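Local coordinates for long form salivary protein D7L1 (Culex quinquefasciatus, PDB 6V4C) that binds and sequesters host nucleotides, with highest affinity for ATP and ADP, inhibiting platelet aggregation and so easing the mosquito's blood feeding on vertebrates, at residues Phe151-Cys154 with Gly155-Tyr159; Tyr239-Cys242 with Ile243-Leu247. All coordinates share one frame; numbering follows the deposited sequence.

Interaction 1. Residues Phe151-Cys154 with Gly155-Tyr159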
ATOM      1  N   PHE A 151      11.700   0.404  -4.696  1.00 32.88           N
ATOM      2  CA  PHE A 151      13.132   0.658  -4.581  1.00 34.96           C
ATOM      3  C   PHE A 151      13.704   1.217  -5.876  1.00 33.20           C
ATOM      4  O   PHE A 151      14.542   2.124  -5.850  1.00 32.83           O
ATOM      5  CB  PHE A 151      13.867  -0.618  -4.162  1.00 35.24           C
ATOM      6  CG  PHE A 151      13.437  -1.144  -2.826  1.00 36.02           C
ATOM      7  CD1 PHE A 151      13.946  -0.604  -1.660  1.00 41.60           C
ATOM      8  CD2 PHE A 151      12.508  -2.165  -2.736  1.00 39.89           C
ATOM      9  CE1 PHE A 151      13.543  -1.078  -0.425  1.00 43.49           C
ATOM     10  CE2 PHE A 151      12.102  -2.647  -1.502  1.00 42.30           C
ATOM     11  CZ  PHE A 151      12.619  -2.100  -0.349  1.00 40.23           C
ATOM     12  N   ARG A 152      13.265   0.686  -7.019  1.00 34.10           N
ATOM     13  CA  ARG A 152      13.727   1.211  -8.300  1.00 33.47           C
ATOM     14  C   ARG A 152      13.170   2.607  -8.545  1.00 34.57           C
ATOM     15  O   ARG A 152      13.882   3.492  -9.034  1.00 32.81           O
ATOM     16  CB  ARG A 152      13.332   0.250  -9.423  1.00 33.62           C
ATOM     17  CG  ARG A 152      13.677   0.727 -10.827  1.00 33.83           C
ATOM     18  CD  ARG A 152      15.170   0.940 -10.999  1.00 34.42           C
ATOM     19  NE  ARG A 152      15.488   1.385 -12.356  1.00 34.89           N
ATOM     20  CZ  ARG A 152      16.669   1.867 -12.729  1.00 34.81           C
ATOM     21  NH1 ARG A 152      17.654   1.973 -11.849  1.00 33.65           N
ATOM     22  NH2 ARG A 152      16.862   2.250 -13.984  1.00 36.29           N
ATOM     23  N   PHE A 153      11.900   2.826  -8.191  1.00 34.56           N
ATOM     24  CA  PHE A 153      11.308   4.150  -8.332  1.00 31.94           C
ATOM     25  C   PHE A 153      12.067   5.183  -7.506  1.00 35.26           C
ATOM     26  O   PHE A 153      12.332   6.295  -7.980  1.00 35.33           O
ATOM     27  CB  PHE A 153       9.834   4.108  -7.934  1.00 34.01           C
ATOM     28  CG  PHE A 153       9.136   5.425  -8.084  1.00 35.45           C
ATOM     29  CD1 PHE A 153       8.720   5.861  -9.332  1.00 36.01           C
ATOM     30  CD2 PHE A 153       8.900   6.230  -6.981  1.00 36.60           C
ATOM     31  CE1 PHE A 153       8.080   7.078  -9.476  1.00 38.74           C
ATOM     32  CE2 PHE A 153       8.260   7.445  -7.121  1.00 38.73           C
ATOM     33  CZ  PHE A 153       7.851   7.869  -8.370  1.00 38.92           C
ATOM     34  N   CYS A 154      12.436   4.830  -6.270  1.00 35.14           N
ATOM     35  CA  CYS A 154      13.217   5.743  -5.437  1.00 36.94           C
ATOM     36  C   CYS A 154      14.665   5.828  -5.909  1.00 36.00           C
ATOM     37  O   CYS A 154      15.270   6.906  -5.880  1.00 37.04           O
ATOM     38  CB  CYS A 154      13.176   5.296  -3.975  1.00 35.66           C
ATOM     39  SG  CYS A 154      11.563   5.424  -3.159  1.00 38.87           S
ATOM     40  N   GLY A 155      15.237   4.702  -6.341  1.00 35.56           N
ATOM     41  CA  GLY A 155      16.644   4.694  -6.714  1.00 36.15           C
ATOM     42  C   GLY A 155      16.945   5.582  -7.904  1.00 37.33           C
ATOM     43  O   GLY A 155      18.000   6.222  -7.965  1.00 39.22           O
ATOM     44  N   LYS A 156      16.022   5.643  -8.866  1.00 38.03           N
ATOM     45  CA  LYS A 156      16.227   6.476 -10.045  1.00 42.86           C
ATOM     46  C   LYS A 156      16.262   7.960  -9.706  1.00 44.11           C
ATOM     47  O   LYS A 156      16.758   8.756 -10.511  1.00 43.06           O
ATOM     48  CB  LYS A 156      15.139   6.200 -11.086  1.00 40.39           C
ATOM     49  CG  LYS A 156      15.223   4.826 -11.723  1.00 38.03           C
ATOM     50  CD  LYS A 156      13.999   4.535 -12.574  1.00 39.86           C
ATOM     51  CE  LYS A 156      13.866   5.523 -13.722  1.00 44.09           C
ATOM     52  NZ  LYS A 156      12.652   5.249 -14.547  1.00 47.70           N
ATOM     53  N   GLN A 157      15.750   8.348  -8.537  1.00 40.20           N
ATOM     54  CA  GLN A 157      15.749   9.757  -8.162  1.00 41.54           C
ATOM     55  C   GLN A 157      17.083  10.194  -7.578  1.00 40.63           C
ATOM     56  O   GLN A 157      17.434  11.376  -7.663  1.00 44.10           O
ATOM     57  CB  GLN A 157      14.642  10.031  -7.144  1.00 40.99           C
ATOM     58  CG  GLN A 157      13.247   9.639  -7.597  1.00 41.77           C
ATOM     59  CD  GLN A 157      12.211   9.865  -6.512  1.00 43.80           C
ATOM     60  OE1 GLN A 157      12.233  10.880  -5.817  1.00 45.08           O
ATOM     61  NE2 GLN A 157      11.305   8.909  -6.351  1.00 43.12           N
ATOM     62  N   PHE A 158      17.837   9.266  -6.988  1.00 40.24           N
ATOM     63  CA  PHE A 158      19.032   9.613  -6.235  1.00 39.44           C
ATOM     64  C   PHE A 158      20.321   9.015  -6.772  1.00 41.52           C
ATOM     65  O   PHE A 158      21.395   9.534  -6.447  1.00 44.51           O
ATOM     66  CB  PHE A 158      18.875   9.210  -4.760  1.00 39.75           C
ATOM     67  CG  PHE A 158      17.597   9.696  -4.136  1.00 41.22           C
ATOM     68  CD1 PHE A 158      17.352  11.052  -3.999  1.00 44.47           C
ATOM     69  CD2 PHE A 158      16.641   8.799  -3.696  1.00 39.81           C
ATOM     70  CE1 PHE A 158      16.174  11.507  -3.432  1.00 44.17           C
ATOM     71  CE2 PHE A 158      15.462   9.246  -3.126  1.00 41.45           C
ATOM     72  CZ  PHE A 158      15.229  10.601  -2.993  1.00 43.59           C
ATOM     73  N   TYR A 159      20.257   7.958  -7.579  1.00 41.06           N
ATOM     74  CA  TYR A 159      21.452   7.273  -8.038  1.00 40.53           C
ATOM     75  C   TYR A 159      21.473   7.189  -9.555  1.00 37.65           C
ATOM     76  O   TYR A 159      20.432   7.037 -10.204  1.00 40.16           O
ATOM     77  CB  TYR A 159      21.530   5.847  -7.484  1.00 38.95           C
ATOM     78  CG  TYR A 159      21.687   5.767  -5.988  1.00 38.94           C
ATOM     79  CD1 TYR A 159      22.910   6.024  -5.385  1.00 42.37           C
ATOM     80  CD2 TYR A 159      20.614   5.428  -5.177  1.00 37.25           C
ATOM     81  CE1 TYR A 159      23.060   5.949  -4.014  1.00 41.95           C
ATOM     82  CE2 TYR A 159      20.752   5.350  -3.806  1.00 40.15           C
ATOM     83  CZ  TYR A 159      21.978   5.612  -3.229  1.00 40.95           C
ATOM     84  OH  TYR A 159      22.120   5.537  -1.862  1.00 41.45           O
TER
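Phe-153 O is gripped not by a backbone amide four residues on but by the side-chain amide of Gln-157, whose NE2 lies 3.2 Å from it. The carbonyl oxygen sits close to the plane of that amide, so the N-H is well aimed, yet NE2 itself stands above the carbonyl plane of Phe-153. Gln-157 can do this because its CG swings beside its own backbone N (chi1 -57°) and the chain then runs out straight, bringing NE2 back along the helix. There it also meets the ring of Phe-153, 3.5 Å from CE2, with ring and amide planes 77° apart. The backbone N of Gln-157 turns instead to Cys-154 O at 3.1 Å, an i to i+3 bond. Before that the helix is regular: Gly-155 N donates to Phe-151 O and Lys-156 N to Arg-152 O, at 2.7 and 3.0 Å respectively. Helix 150-158, part of the second odorant-binding-like (PBP/GOBP) region, thus mixes i+3 and i+4 bonds toward its last turn, where Gly-155 O accepts from both Phe-158 N and Tyr-159 N. Cys-154 fastens this turn to helix 179-190 through its disulfide with Cys-186, while its carbonyl oxygen also lies 3.2 Å from Phe-158 CD2. Beside the Phe-153 and Gln-157 pair, Lys-156 lays CG over one face of the Arg-152 guanidinium, 3.4 Å from CZ. Lys-156 NZ ends 5.2 Å from Arg-152 NH2, so the like charges do not touch, and the guanidinium finds its acceptors farther along the chain: NH1 makes a salt bridge to Asp-161 and a hydrogen bond to Tyr-166 OH. On the ADP side, the Phe-153 ring packs against Pro-145 and Lys-144, the latter an ADP-binding residue.

Interaction 2. Residues Tyr239-Cys242 with Ile243-Leu247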
ATOM      1  N   TYR A 239      16.384   4.266  11.679  1.00 42.52           N
ATOM      2  CA  TYR A 239      15.515   3.149  12.033  1.00 42.43           C
ATOM      3  C   TYR A 239      15.708   1.979  11.074  1.00 40.23           C
ATOM      4  O   TYR A 239      15.711   0.816  11.494  1.00 40.10           O
ATOM      5  CB  TYR A 239      14.056   3.601  12.053  1.00 42.50           C
ATOM      6  CG  TYR A 239      13.668   4.353  13.309  1.00 44.30           C
ATOM      7  CD1 TYR A 239      13.581   3.698  14.532  1.00 45.88           C
ATOM      8  CD2 TYR A 239      13.382   5.712  13.271  1.00 47.64           C
ATOM      9  CE1 TYR A 239      13.223   4.377  15.685  1.00 49.33           C
ATOM     10  CE2 TYR A 239      13.021   6.398  14.421  1.00 48.73           C
ATOM     11  CZ  TYR A 239      12.945   5.725  15.623  1.00 51.71           C
ATOM     12  OH  TYR A 239      12.590   6.402  16.767  1.00 55.93           O
ATOM     13  N   TYR A 240      15.860   2.277   9.784  1.00 40.07           N
ATOM     14  CA  TYR A 240      16.177   1.253   8.792  1.00 38.26           C
ATOM     15  C   TYR A 240      17.414   0.468   9.204  1.00 37.33           C
ATOM     16  O   TYR A 240      17.414  -0.769   9.201  1.00 36.69           O
ATOM     17  CB  TYR A 240      16.387   1.946   7.443  1.00 37.46           C
ATOM     18  CG  TYR A 240      16.681   1.068   6.247  1.00 35.50           C
ATOM     19  CD1 TYR A 240      17.949   0.541   6.042  1.00 35.80           C
ATOM     20  CD2 TYR A 240      15.710   0.828   5.283  1.00 36.60           C
ATOM     21  CE1 TYR A 240      18.230  -0.234   4.941  1.00 34.21           C
ATOM     22  CE2 TYR A 240      15.983   0.054   4.170  1.00 36.07           C
ATOM     23  CZ  TYR A 240      17.247  -0.474   4.006  1.00 36.74           C
ATOM     24  OH  TYR A 240      17.533  -1.245   2.904  1.00 34.84           O
ATOM     25  N   LYS A 241      18.480   1.173   9.591  1.00 38.98           N
ATOM     26  CA  LYS A 241      19.698   0.491  10.017  1.00 41.86           C
ATOM     27  C   LYS A 241      19.494  -0.268  11.322  1.00 40.17           C
ATOM     28  O   LYS A 241      20.090  -1.334  11.516  1.00 39.75           O
ATOM     29  CB  LYS A 241      20.852   1.488  10.139  1.00 42.84           C
ATOM     30  CG  LYS A 241      22.227   0.842  10.319  1.00 48.05           C
ATOM     31  CD  LYS A 241      22.429  -0.301   9.321  1.00 46.72           C
ATOM     32  CE  LYS A 241      23.900  -0.638   9.119  1.00 49.77           C
ATOM     33  NZ  LYS A 241      24.581  -1.061  10.375  1.00 48.06           N
ATOM     34  N   CYS A 242      18.655   0.258  12.220  1.00 39.28           N
ATOM     35  CA  CYS A 242      18.368  -0.444  13.466  1.00 40.38           C
ATOM     36  C   CYS A 242      17.670  -1.776  13.203  1.00 38.68           C
ATOM     37  O   CYS A 242      18.006  -2.793  13.821  1.00 37.18           O
ATOM     38  CB  CYS A 242      17.543   0.458  14.389  1.00 42.41           C
ATOM     39  SG  CYS A 242      18.521   1.771  15.217  1.00 55.88           S
ATOM     40  N   ILE A 243      16.705  -1.792  12.280  1.00 37.85           N
ATOM     41  CA  ILE A 243      16.043  -3.040  11.903  1.00 38.46           C
ATOM     42  C   ILE A 243      17.023  -3.973  11.202  1.00 38.62           C
ATOM     43  O   ILE A 243      17.043  -5.185  11.453  1.00 38.84           O
ATOM     44  CB  ILE A 243      14.822  -2.735  11.017  1.00 38.26           C
ATOM     45  CG1 ILE A 243      13.851  -1.802  11.744  1.00 38.13           C
ATOM     46  CG2 ILE A 243      14.139  -4.027  10.585  1.00 36.64           C
ATOM     47  CD1 ILE A 243      12.920  -1.059  10.813  1.00 39.47           C
ATOM     48  N   TYR A 244      17.840  -3.420  10.303  1.00 37.49           N
ATOM     49  CA  TYR A 244      18.872  -4.189   9.612  1.00 38.19           C
ATOM     50  C   TYR A 244      19.782  -4.908  10.603  1.00 38.26           C
ATOM     51  O   TYR A 244      20.044  -6.109  10.469  1.00 38.71           O
ATOM     52  CB  TYR A 244      19.678  -3.215   8.746  1.00 36.36           C
ATOM     53  CG  TYR A 244      20.675  -3.816   7.779  1.00 36.55           C
ATOM     54  CD1 TYR A 244      21.918  -4.260   8.213  1.00 41.76           C
ATOM     55  CD2 TYR A 244      20.395  -3.881   6.419  1.00 38.30           C
ATOM     56  CE1 TYR A 244      22.839  -4.785   7.326  1.00 40.89           C
ATOM     57  CE2 TYR A 244      21.309  -4.402   5.525  1.00 38.91           C
ATOM     58  CZ  TYR A 244      22.530  -4.854   5.983  1.00 39.30           C
ATOM     59  OH  TYR A 244      23.443  -5.371   5.094  1.00 38.22           O
ATOM     60  N   ASP A 245      20.272  -4.184  11.611  1.00 43.36           N
ATOM     61  CA  ASP A 245      21.194  -4.781  12.573  1.00 42.21           C
ATOM     62  C   ASP A 245      20.492  -5.800  13.462  1.00 40.62           C
ATOM     63  O   ASP A 245      21.076  -6.833  13.809  1.00 45.27           O
ATOM     64  CB  ASP A 245      21.851  -3.692  13.420  1.00 42.95           C
ATOM     65  CG  ASP A 245      22.768  -2.799  12.611  1.00 45.79           C
ATOM     66  OD1 ASP A 245      23.266  -3.251  11.557  1.00 47.68           O
ATOM     67  OD2 ASP A 245      22.992  -1.645  13.030  1.00 49.05           O
ATOM     68  N   GLY A 246      19.241  -5.529  13.839  1.00 40.07           N
ATOM     69  CA  GLY A 246      18.523  -6.458  14.698  1.00 40.40           C
ATOM     70  C   GLY A 246      18.233  -7.782  14.019  1.00 40.24           C
ATOM     71  O   GLY A 246      18.438  -8.851  14.601  1.00 40.35           O
ATOM     72  N   LEU A 247      17.754  -7.732  12.775  1.00 39.23           N
ATOM     73  CA  LEU A 247      17.444  -8.954  12.046  1.00 38.18           C
ATOM     74  C   LEU A 247      18.673  -9.589  11.411  1.00 39.69           C
ATOM     75  O   LEU A 247      18.675 -10.801  11.180  1.00 41.85           O
ATOM     76  CB  LEU A 247      16.403  -8.669  10.958  1.00 36.46           C
ATOM     77  CG  LEU A 247      15.020  -8.196  11.415  1.00 38.94           C
ATOM     78  CD1 LEU A 247      14.183  -7.774  10.221  1.00 37.57           C
ATOM     79  CD2 LEU A 247      14.305  -9.281  12.206  1.00 40.46           C
TER
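Lys-241 and Asp-245 reach across one helical turn, and the lysine ammonium meets both carboxylate oxygens. NZ lies 2.8 Å from Asp-245 OD1, on its syn lone pair, and a weak bond runs to OD2 at 3.1 Å. The lysine gets there by a bent route: CG starts anti to the backbone N (chi1 -169°), then kinks at chi2 and chi4 fold the chain toward the aspartate. On the way its CD passes 4.1 Å from Tyr-244 CD1, and the ammonium also makes a cation-pi contact with Phe-174.

Tyr-240 and Tyr-244, one turn apart, meet loosely, Tyr-240 CE1 to Tyr-244 CD2 at 4.5 Å. Tyr-240 meets Phe-252 edge-to-face and Tyr-244 meets it with planes about 55° apart; Tyr-240 OH bonds to Gly-173 O and Tyr-244 OH to His-172 O. Ile-243 instead folds back along helix 235-247, setting CG1 3.2 Å from Tyr-239 O.

This is an amphipathic helix of the odorant-binding fold, stapled by the Cys-242 to Cys-228 disulfide. Its chemistry is divided: an i to i+4 ion pair, where the aspartate probably favours a charged lysine, and aromatic packing against helix 249-263, with the hydroxyls held by backbone carbonyls at the end of helix 164-172.

Coming from the N terminus, the chain passes the first PBP/GOBP region and enters the second, where interaction 1 forms within helix 150-158. Interaction 2 follows much later, within helix 235-247. Each joins consecutive residues of a single helix, so neither closes a loop; they lie in series and neither nest nor cross. Their centres are 21 Å apart and their nearest atoms about 5 Å, without touching. Common neighbours connect them: helix 249-263 receives Phe-151 and Tyr-240 on Leu-256, and Phe-180 of helix 179-190 meets both Tyr-159 and Tyr-240. The disulfides add longer closures: that of interaction 1 spans some thirty residues, that of interaction 2 only fourteen.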